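Acetoacetate decarboxylase (Sphingomonas wittichii, PDB 5UPB) belongs to the acetoacetate decarboxylase-like lyases and probably acts on small oxo acids or related carbonyl compounds. Local coordinates at residues A[77-88]-A[99-110]; A[89-100]-A[175-183]. One frame throughout, in Å; residues are numbered along the deposited sequence.

Interaction 1: residues A[77-88]-A[99-110]; sequences AGAVYNEAALSI and FPAFVWVDKEWS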
# COMPACT_ATOMS: atom_id res chain seq x y z
N ALA A 77 -8.67 -9.56 5.69
CA ALA A 77 -7.80 -9.32 4.56
C ALA A 77 -7.37 -10.61 3.87
O ALA A 77 -6.96 -10.57 2.70
CB ALA A 77 -6.55 -8.53 4.98
N GLY A 78 -7.48 -11.74 4.53
CA GLY A 78 -7.24 -13.00 3.88
C GLY A 78 -8.38 -13.56 3.09
O GLY A 78 -8.25 -14.62 2.49
N ALA A 79 -9.47 -12.80 2.98
CA ALA A 79 -10.70 -13.30 2.36
C ALA A 79 -11.12 -12.52 1.13
O ALA A 79 -12.12 -12.91 0.46
CB ALA A 79 -11.84 -13.25 3.39
N VAL A 80 -10.39 -11.44 0.79
CA VAL A 80 -10.74 -10.59 -0.34
C VAL A 80 -9.49 -10.23 -1.09
O VAL A 80 -8.41 -10.08 -0.49
CB VAL A 80 -11.49 -9.30 0.08
CG1 VAL A 80 -12.88 -9.64 0.61
CG2 VAL A 80 -10.71 -8.52 1.14
N TYR A 81 -9.65 -10.06 -2.39
CA TYR A 81 -8.56 -9.56 -3.22
C TYR A 81 -9.12 -8.96 -4.49
O TYR A 81 -10.24 -9.26 -4.90
CB TYR A 81 -7.56 -10.64 -3.53
CG TYR A 81 -8.05 -11.75 -4.43
CD1 TYR A 81 -8.68 -12.87 -3.90
CD2 TYR A 81 -7.89 -11.68 -5.81
CE1 TYR A 81 -9.09 -13.92 -4.71
CE2 TYR A 81 -8.34 -12.74 -6.64
CZ TYR A 81 -8.90 -13.85 -6.07
OH TYR A 81 -9.34 -14.92 -6.83
N ASN A 82 -8.32 -8.10 -5.11
CA ASN A 82 -8.64 -7.58 -6.42
C ASN A 82 -7.66 -8.12 -7.44
O ASN A 82 -6.49 -8.37 -7.13
CB ASN A 82 -8.59 -6.06 -6.41
CG ASN A 82 -9.45 -5.49 -5.34
OD1 ASN A 82 -10.66 -5.60 -5.41
ND2 ASN A 82 -8.83 -5.04 -4.27
N GLU A 83 -8.13 -8.22 -8.67
CA GLU A 83 -7.34 -8.82 -9.72
C GLU A 83 -7.66 -8.21 -11.07
O GLU A 83 -8.82 -7.89 -11.37
CB GLU A 83 -7.59 -10.32 -9.76
CG GLU A 83 -6.79 -11.07 -10.80
CD GLU A 83 -6.93 -12.59 -10.61
OE1 GLU A 83 -6.25 -13.15 -9.73
OE2 GLU A 83 -7.75 -13.23 -11.31
N ALA A 84 -6.60 -8.04 -11.88
CA ALA A 84 -6.74 -7.60 -13.26
C ALA A 84 -5.99 -8.57 -14.16
O ALA A 84 -4.89 -9.06 -13.82
CB ALA A 84 -6.20 -6.18 -13.42
N ALA A 85 -6.51 -8.78 -15.36
CA ALA A 85 -5.88 -9.75 -16.24
C ALA A 85 -6.13 -9.42 -17.70
O ALA A 85 -7.14 -8.81 -18.07
CB ALA A 85 -6.39 -11.16 -15.97
N LEU A 86 -5.19 -9.90 -18.52
CA LEU A 86 -5.32 -9.97 -19.97
C LEU A 86 -5.20 -11.44 -20.36
O LEU A 86 -4.14 -12.05 -20.14
CB LEU A 86 -4.23 -9.13 -20.64
CG LEU A 86 -4.27 -7.66 -20.25
CD1 LEU A 86 -3.00 -6.92 -20.66
CD2 LEU A 86 -5.47 -7.03 -20.93
N SER A 87 -6.27 -12.01 -20.90
CA SER A 87 -6.34 -13.44 -21.18
C SER A 87 -6.60 -13.67 -22.66
O SER A 87 -7.33 -12.90 -23.30
CB SER A 87 -7.46 -14.17 -20.38
OG SER A 87 -7.32 -14.00 -19.00
N ILE A 88 -6.10 -14.79 -23.17
CA ILE A 88 -6.07 -15.09 -24.60
C ILE A 88 -6.97 -16.28 -24.88
O ILE A 88 -6.83 -17.34 -24.25
CB ILE A 88 -4.63 -15.38 -25.06
CG1 ILE A 88 -3.75 -14.16 -24.76
CG2 ILE A 88 -4.59 -15.78 -26.54
CD1 ILE A 88 -2.26 -14.41 -24.93
N PHE A 99 -6.19 -18.66 -21.86
CA PHE A 99 -4.91 -18.69 -21.17
C PHE A 99 -4.71 -17.31 -20.57
O PHE A 99 -4.65 -16.32 -21.33
CB PHE A 99 -3.74 -19.03 -22.10
CG PHE A 99 -2.41 -19.00 -21.41
CD1 PHE A 99 -2.07 -19.96 -20.47
CD2 PHE A 99 -1.50 -17.98 -21.68
CE1 PHE A 99 -0.86 -19.92 -19.83
CE2 PHE A 99 -0.28 -17.93 -21.05
CZ PHE A 99 0.05 -18.90 -20.12
N PRO A 100 -4.73 -17.16 -19.26
CA PRO A 100 -4.57 -15.82 -18.66
C PRO A 100 -3.09 -15.41 -18.58
O PRO A 100 -2.43 -15.51 -17.54
CB PRO A 100 -5.23 -15.99 -17.29
CG PRO A 100 -4.94 -17.43 -16.94
CD PRO A 100 -4.89 -18.21 -18.24
N ALA A 101 -2.59 -14.89 -19.70
CA ALA A 101 -1.15 -14.63 -19.86
C ALA A 101 -0.61 -13.67 -18.82
O ALA A 101 0.44 -13.92 -18.23
CB ALA A 101 -0.89 -14.06 -21.25
N PHE A 102 -1.26 -12.52 -18.65
CA PHE A 102 -0.81 -11.50 -17.71
C PHE A 102 -1.91 -11.27 -16.68
O PHE A 102 -3.00 -10.81 -17.03
CB PHE A 102 -0.51 -10.17 -18.40
CG PHE A 102 0.49 -10.24 -19.53
CD1 PHE A 102 1.37 -11.29 -19.65
CD2 PHE A 102 0.53 -9.24 -20.46
CE1 PHE A 102 2.27 -11.33 -20.69
CE2 PHE A 102 1.42 -9.28 -21.50
CZ PHE A 102 2.29 -10.33 -21.61
N VAL A 103 -1.59 -11.50 -15.41
CA VAL A 103 -2.50 -11.30 -14.29
C VAL A 103 -1.77 -10.54 -13.19
O VAL A 103 -0.62 -10.85 -12.87
CB VAL A 103 -3.00 -12.64 -13.74
CG1 VAL A 103 -4.04 -12.43 -12.61
CG2 VAL A 103 -3.59 -13.48 -14.87
N TRP A 104 -2.44 -9.53 -12.62
CA TRP A 104 -1.96 -8.79 -11.46
C TRP A 104 -3.02 -8.89 -10.36
O TRP A 104 -4.21 -8.70 -10.64
CB TRP A 104 -1.65 -7.31 -11.79
CG TRP A 104 -0.61 -7.11 -12.89
CD1 TRP A 104 0.75 -6.88 -12.72
CD2 TRP A 104 -0.84 -7.13 -14.32
NE1 TRP A 104 1.35 -6.74 -13.95
CE2 TRP A 104 0.41 -6.90 -14.94
CE3 TRP A 104 -1.97 -7.32 -15.12
CZ2 TRP A 104 0.56 -6.85 -16.32
CZ3 TRP A 104 -1.82 -7.27 -16.50
CH2 TRP A 104 -0.55 -7.03 -17.08
N VAL A 105 -2.58 -9.21 -9.14
CA VAL A 105 -3.46 -9.41 -8.00
C VAL A 105 -2.84 -8.64 -6.84
O VAL A 105 -1.65 -8.32 -6.85
CB VAL A 105 -3.65 -10.94 -7.70
CG1 VAL A 105 -2.35 -11.59 -7.21
CG2 VAL A 105 -4.74 -11.18 -6.68
N ASP A 106 -3.64 -8.34 -5.82
CA ASP A 106 -3.09 -7.55 -4.72
C ASP A 106 -2.97 -8.31 -3.40
O ASP A 106 -2.81 -7.68 -2.36
CB ASP A 106 -3.86 -6.24 -4.51
CG ASP A 106 -5.33 -6.44 -4.17
OD1 ASP A 106 -5.73 -7.58 -3.93
OD2 ASP A 106 -6.06 -5.43 -4.08
N LYS A 107 -3.02 -9.64 -3.44
CA LYS A 107 -2.80 -10.46 -2.26
C LYS A 107 -1.92 -11.63 -2.69
O LYS A 107 -2.22 -12.31 -3.67
CB LYS A 107 -4.13 -10.97 -1.66
CG LYS A 107 -5.02 -9.89 -1.08
CD LYS A 107 -4.42 -9.30 0.17
CE LYS A 107 -5.14 -8.05 0.66
NZ LYS A 107 -6.60 -8.41 0.89
N GLU A 108 -0.82 -11.86 -1.99
CA GLU A 108 0.12 -12.87 -2.47
C GLU A 108 -0.40 -14.28 -2.28
O GLU A 108 0.07 -15.18 -2.99
CB GLU A 108 1.52 -12.67 -1.82
CG GLU A 108 1.82 -13.47 -0.57
CD GLU A 108 1.07 -12.97 0.68
OE1 GLU A 108 -0.18 -12.98 0.69
OE2 GLU A 108 1.72 -12.57 1.68
N TRP A 109 -1.34 -14.52 -1.36
CA TRP A 109 -1.94 -15.85 -1.28
C TRP A 109 -2.71 -16.18 -2.55
O TRP A 109 -2.74 -17.34 -2.96
CB TRP A 109 -2.86 -16.01 -0.07
CG TRP A 109 -3.75 -14.86 0.28
CD1 TRP A 109 -3.47 -13.84 1.13
CD2 TRP A 109 -5.09 -14.64 -0.17
NE1 TRP A 109 -4.53 -12.99 1.23
CE2 TRP A 109 -5.55 -13.45 0.45
CE3 TRP A 109 -5.96 -15.35 -1.01
CZ2 TRP A 109 -6.83 -12.94 0.25
CZ3 TRP A 109 -7.24 -14.81 -1.24
CH2 TRP A 109 -7.65 -13.61 -0.60
N SER A 110 -3.27 -15.18 -3.20
CA SER A 110 -3.90 -15.42 -4.48
C SER A 110 -2.87 -15.55 -5.59
O SER A 110 -3.03 -16.40 -6.49
CB SER A 110 -4.90 -14.28 -4.78
OG SER A 110 -5.49 -14.50 -6.04

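Interaction 2: residues A[89-100]-A[175-183]; sequences ACTHGDRQGYFP and RSRPATFGH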
# COMPACT_ATOMS: atom_id res chain seq x y z
N ALA A 89 -7.89 -16.12 -25.82
CA ALA A 89 -8.71 -17.26 -26.23
C ALA A 89 -7.85 -18.22 -27.03
O ALA A 89 -7.08 -17.81 -27.90
CB ALA A 89 -9.92 -16.80 -27.04
N CYS A 90 -7.96 -19.51 -26.72
CA CYS A 90 -7.10 -20.53 -27.31
C CYS A 90 -7.80 -21.89 -27.24
O CYS A 90 -8.92 -22.02 -26.73
CB CYS A 90 -5.73 -20.56 -26.65
SG CYS A 90 -5.77 -20.86 -24.87
N THR A 91 -7.11 -22.91 -27.76
CA THR A 91 -7.59 -24.28 -27.77
C THR A 91 -6.45 -25.23 -27.43
O THR A 91 -5.28 -24.98 -27.73
CB THR A 91 -8.14 -24.68 -29.14
OG1 THR A 91 -7.18 -24.33 -30.16
CG2 THR A 91 -9.43 -23.98 -29.40
N HIS A 92 -6.83 -26.34 -26.81
CA HIS A 92 -5.96 -27.49 -26.57
C HIS A 92 -6.67 -28.65 -27.23
O HIS A 92 -7.70 -29.13 -26.72
CB HIS A 92 -5.73 -27.74 -25.08
CG HIS A 92 -4.82 -28.91 -24.81
ND1 HIS A 92 -5.27 -30.08 -24.24
CD2 HIS A 92 -3.49 -29.05 -24.98
CE1 HIS A 92 -4.26 -30.92 -24.12
NE2 HIS A 92 -3.16 -30.31 -24.54
N GLY A 93 -6.17 -29.08 -28.38
CA GLY A 93 -6.93 -30.01 -29.18
C GLY A 93 -8.12 -29.25 -29.72
O GLY A 93 -7.95 -28.21 -30.38
N ASP A 94 -9.32 -29.72 -29.45
CA ASP A 94 -10.53 -28.99 -29.82
C ASP A 94 -11.23 -28.45 -28.58
O ASP A 94 -12.40 -28.07 -28.64
CB ASP A 94 -11.46 -29.88 -30.65
CG ASP A 94 -11.84 -31.16 -29.94
OD1 ASP A 94 -11.72 -31.22 -28.70
OD2 ASP A 94 -12.24 -32.12 -30.63
N ARG A 95 -10.53 -28.41 -27.46
CA ARG A 95 -11.09 -27.90 -26.23
C ARG A 95 -10.82 -26.40 -26.15
O ARG A 95 -9.67 -25.96 -26.27
CB ARG A 95 -10.51 -28.64 -25.03
CG ARG A 95 -11.16 -28.25 -23.75
CD ARG A 95 -10.91 -29.30 -22.69
NE ARG A 95 -11.51 -28.89 -21.43
CZ ARG A 95 -12.81 -28.90 -21.16
NH1 ARG A 95 -13.68 -29.33 -22.07
NH2 ARG A 95 -13.24 -28.49 -19.98
N GLN A 96 -11.87 -25.64 -25.93
CA GLN A 96 -11.79 -24.19 -25.98
C GLN A 96 -11.54 -23.63 -24.60
O GLN A 96 -12.17 -24.04 -23.63
CB GLN A 96 -13.11 -23.62 -26.51
CG GLN A 96 -13.47 -24.05 -27.93
CD GLN A 96 -14.71 -23.35 -28.44
OE1 GLN A 96 -15.72 -23.27 -27.75
NE2 GLN A 96 -14.63 -22.83 -29.66
N GLY A 97 -10.63 -22.67 -24.51
CA GLY A 97 -10.38 -22.10 -23.20
C GLY A 97 -9.79 -20.72 -23.31
O GLY A 97 -9.69 -20.14 -24.40
N TYR A 98 -9.36 -20.21 -22.16
CA TYR A 98 -8.60 -18.99 -22.05
C TYR A 98 -7.26 -19.34 -21.42
O TYR A 98 -7.19 -20.20 -20.54
CB TYR A 98 -9.28 -17.93 -21.18
CG TYR A 98 -10.37 -17.21 -21.90
CD1 TYR A 98 -10.09 -16.20 -22.84
CD2 TYR A 98 -11.71 -17.55 -21.67
CE1 TYR A 98 -11.13 -15.54 -23.51
CE2 TYR A 98 -12.73 -16.91 -22.32
CZ TYR A 98 -12.46 -15.90 -23.24
OH TYR A 98 -13.52 -15.28 -23.88
N PHE A 99 -6.19 -18.66 -21.86
CA PHE A 99 -4.91 -18.69 -21.17
C PHE A 99 -4.71 -17.31 -20.57
O PHE A 99 -4.65 -16.32 -21.33
CB PHE A 99 -3.74 -19.03 -22.10
CG PHE A 99 -2.41 -19.00 -21.41
CD1 PHE A 99 -2.07 -19.96 -20.47
CD2 PHE A 99 -1.50 -17.98 -21.68
CE1 PHE A 99 -0.86 -19.92 -19.83
CE2 PHE A 99 -0.28 -17.93 -21.05
CZ PHE A 99 0.05 -18.90 -20.12
N PRO A 100 -4.73 -17.16 -19.26
CA PRO A 100 -4.57 -15.82 -18.66
C PRO A 100 -3.09 -15.41 -18.58
O PRO A 100 -2.43 -15.51 -17.54
CB PRO A 100 -5.23 -15.99 -17.29
CG PRO A 100 -4.94 -17.43 -16.94
CD PRO A 100 -4.89 -18.21 -18.24
N ARG A 175 -18.33 -14.16 -23.36
CA ARG A 175 -17.68 -15.07 -24.30
C ARG A 175 -17.05 -16.22 -23.52
O ARG A 175 -15.84 -16.29 -23.30
CB ARG A 175 -16.67 -14.31 -25.16
CG ARG A 175 -17.28 -13.30 -26.16
CD ARG A 175 -18.00 -12.12 -25.58
NE ARG A 175 -18.39 -11.19 -26.65
CZ ARG A 175 -19.31 -10.23 -26.54
NH1 ARG A 175 -19.97 -10.01 -25.41
NH2 ARG A 175 -19.55 -9.46 -27.59
N SER A 176 -17.92 -17.15 -23.15
CA SER A 176 -17.57 -18.26 -22.28
C SER A 176 -16.82 -19.34 -23.04
O SER A 176 -17.26 -19.82 -24.09
CB SER A 176 -18.84 -18.85 -21.66
OG SER A 176 -19.64 -19.45 -22.67
N ARG A 177 -15.69 -19.75 -22.46
CA ARG A 177 -14.90 -20.86 -22.96
C ARG A 177 -14.66 -21.73 -21.73
O ARG A 177 -14.07 -21.24 -20.75
CB ARG A 177 -13.61 -20.36 -23.62
CG ARG A 177 -13.90 -19.42 -24.81
CD ARG A 177 -12.69 -18.74 -25.44
NE ARG A 177 -11.87 -19.68 -26.20
CZ ARG A 177 -12.07 -20.06 -27.46
NH1 ARG A 177 -13.09 -19.60 -28.19
NH2 ARG A 177 -11.23 -20.91 -28.01
N PRO A 178 -15.04 -23.01 -21.74
CA PRO A 178 -15.12 -23.74 -20.46
C PRO A 178 -13.78 -23.88 -19.75
O PRO A 178 -13.71 -23.79 -18.52
CB PRO A 178 -15.65 -25.12 -20.87
CG PRO A 178 -15.44 -25.22 -22.34
CD PRO A 178 -15.38 -23.84 -22.90
N ALA A 179 -12.70 -24.05 -20.49
CA ALA A 179 -11.43 -24.37 -19.86
C ALA A 179 -10.63 -23.10 -19.60
O ALA A 179 -10.66 -22.16 -20.40
CB ALA A 179 -10.59 -25.31 -20.71
N THR A 180 -9.89 -23.10 -18.50
CA THR A 180 -8.80 -22.17 -18.29
C THR A 180 -7.53 -22.98 -18.30
O THR A 180 -7.36 -23.90 -17.49
CB THR A 180 -8.97 -21.36 -17.00
OG1 THR A 180 -10.19 -20.65 -17.05
CG2 THR A 180 -7.83 -20.38 -16.81
N PHE A 181 -6.66 -22.68 -19.25
CA PHE A 181 -5.41 -23.41 -19.38
C PHE A 181 -4.33 -22.64 -18.64
O PHE A 181 -4.31 -21.40 -18.63
CB PHE A 181 -5.05 -23.59 -20.86
CG PHE A 181 -6.08 -24.34 -21.65
CD1 PHE A 181 -6.38 -25.64 -21.33
CD2 PHE A 181 -6.75 -23.73 -22.70
CE1 PHE A 181 -7.30 -26.35 -22.04
CE2 PHE A 181 -7.69 -24.44 -23.43
CZ PHE A 181 -7.97 -25.74 -23.10
N GLY A 182 -3.46 -23.38 -17.95
CA GLY A 182 -2.40 -22.78 -17.18
C GLY A 182 -1.07 -23.40 -17.53
O GLY A 182 -1.00 -24.49 -18.12
N HIS A 183 -0.00 -22.69 -17.17
CA HIS A 183 1.37 -23.17 -17.35
C HIS A 183 1.94 -23.23 -15.94
O HIS A 183 2.36 -22.21 -15.39
CB HIS A 183 2.20 -22.26 -18.25
CG HIS A 183 3.61 -22.72 -18.41
ND1 HIS A 183 4.60 -21.91 -18.94
CD2 HIS A 183 4.20 -23.90 -18.11
CE1 HIS A 183 5.73 -22.59 -18.99
NE2 HIS A 183 5.52 -23.79 -18.48

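Interaction 1: residues A[77-88]-A[99-110]
The Trp109 indole is wedged between backbone and side chain: Gly78 O sits over one face, toward the rim and 3.1 Å from CZ2, Lys107 CB lies over the opposite face, and Ala77 O approaches the edge in the ring plane. Its NE1 bonds His154 of a second subunit, which places this end of the contact at a subunit interface. The Tyr81 ring, stacked on Phe61, takes Ser110 over one face, with CB 3.9 Å from the ring centroid and almost on its normal, a CH-pi contact. Tyr81 and Trp109 meet obliquely, their planes at 89°. Lys107, the N-cap residue of helix 108-116, folds its chain twice to bring NZ back to segment 77-88, 2.8 Å from Ala77 O on a lone pair and 2.8 Å from Val80 O with the donor tilted from the carbonyl plane. A methionine here would probably leave Ala77 O and Val80 O without their shared charged donor and the backbone at 77-80 less firmly tied. Beside it, Asp106 holds CG between its backbone N and carbonyl carbon (chi1 60°), which swings the carboxylate onto Asn82: OD1 takes Asn82 N at 2.9 Å from above the carboxylate plane, while OD2 takes ND2 at 2.8 Å on its syn side. Farther along, Val103 CG1 packs 3.5 Å from Glu83 CD, whose carboxylate is held by Lys121 and Tyr57. On the other face of the sheet, Leu86 CD1 touches the edges of the Phe102 and Trp104 rings. Paired backbone bonds join Ala84 to Trp104, Leu86 to Phe102 and Ile88 to Phe99; between the last two pairs the register slips by one, because Ala101 and Phe102 both face Leu86. The strands form an antiparallel beta hairpin, 80-92 with 95-105, interrupted by a classic beta bulge, and helix 108-116 starts at its end away from the turn.

Interaction 2: residues A[89-100]-A[175-183]
Gly97 O is gripped from opposite faces of its carbonyl plane, by Cys90 N within the hairpin and by Arg177 NE, 2.9 Å away. The setting is a hairpin, closed by a type II' turn from His92 to Arg95, whose second strand runs parallel to strand 179-186 with a marked twist. Arg177 answers both arms at once: its NH2 lies 2.9 Å from Cys90 O, which also accepts Gly97 N from the other side. Both carbonyl oxygens lie close to the guanidinium plane, yet the nitrogens reach them from above the carbonyl planes. A bend at chi3 (72°) turns the flat group into this slot, where Ala89 CB lies over one face and Gln96 CB over the opposite one, both toward the rim, which together with the two bonds probably limits its rotation. The same side chain lays CD over the Tyr98 ring, 3.8 Å from the centroid, and the Tyr98 hydroxyl gives a short bond, OH to Arg175 O at 2.6 Å, in the carbonyl plane and on a lone pair.

Past this, Phe181 N bonds Tyr98 O at 2.8 Å, and Ala179 N bonds Gln96 O. The Phe181 ring lies across one side of the hairpin, touching both arms, its edge toward Cys90 SG, which stands 3.7 Å from CD2 in a sulfur-aromatic contact, and its far end against His92 CB. Leu199 and Glu201 of strand 196-202 flank this region. Buried Phe181 O has no hydrogen-bond partner; it faces carbon instead, 3.2 Å from Phe99 CD1 and 3.3 Å from Pro100 CD.

Overall arrangement
The two contacts illustrate how a single hairpin can pair within itself and with a strand distant in sequence. Their centres lie about 18 Å apart, interaction 1 about 5 Å from the centre of the chain and interaction 2 about 13 Å from it. Along the sequence the segments interleave: 77-88, 89-100, 99-110, then 175-183 after a long excursion. Both use strands 80-92 and 95-105, and Phe99 and Pro100 belong to both. Interaction 1 zips the part of the hairpin away from its turn, where strand 80-92 also pairs with strand 53-65, whereas interaction 2 joins its turn end to strand 179-186. Tyr98 packs on Ser87 and Ile88, making the two contacts continuous.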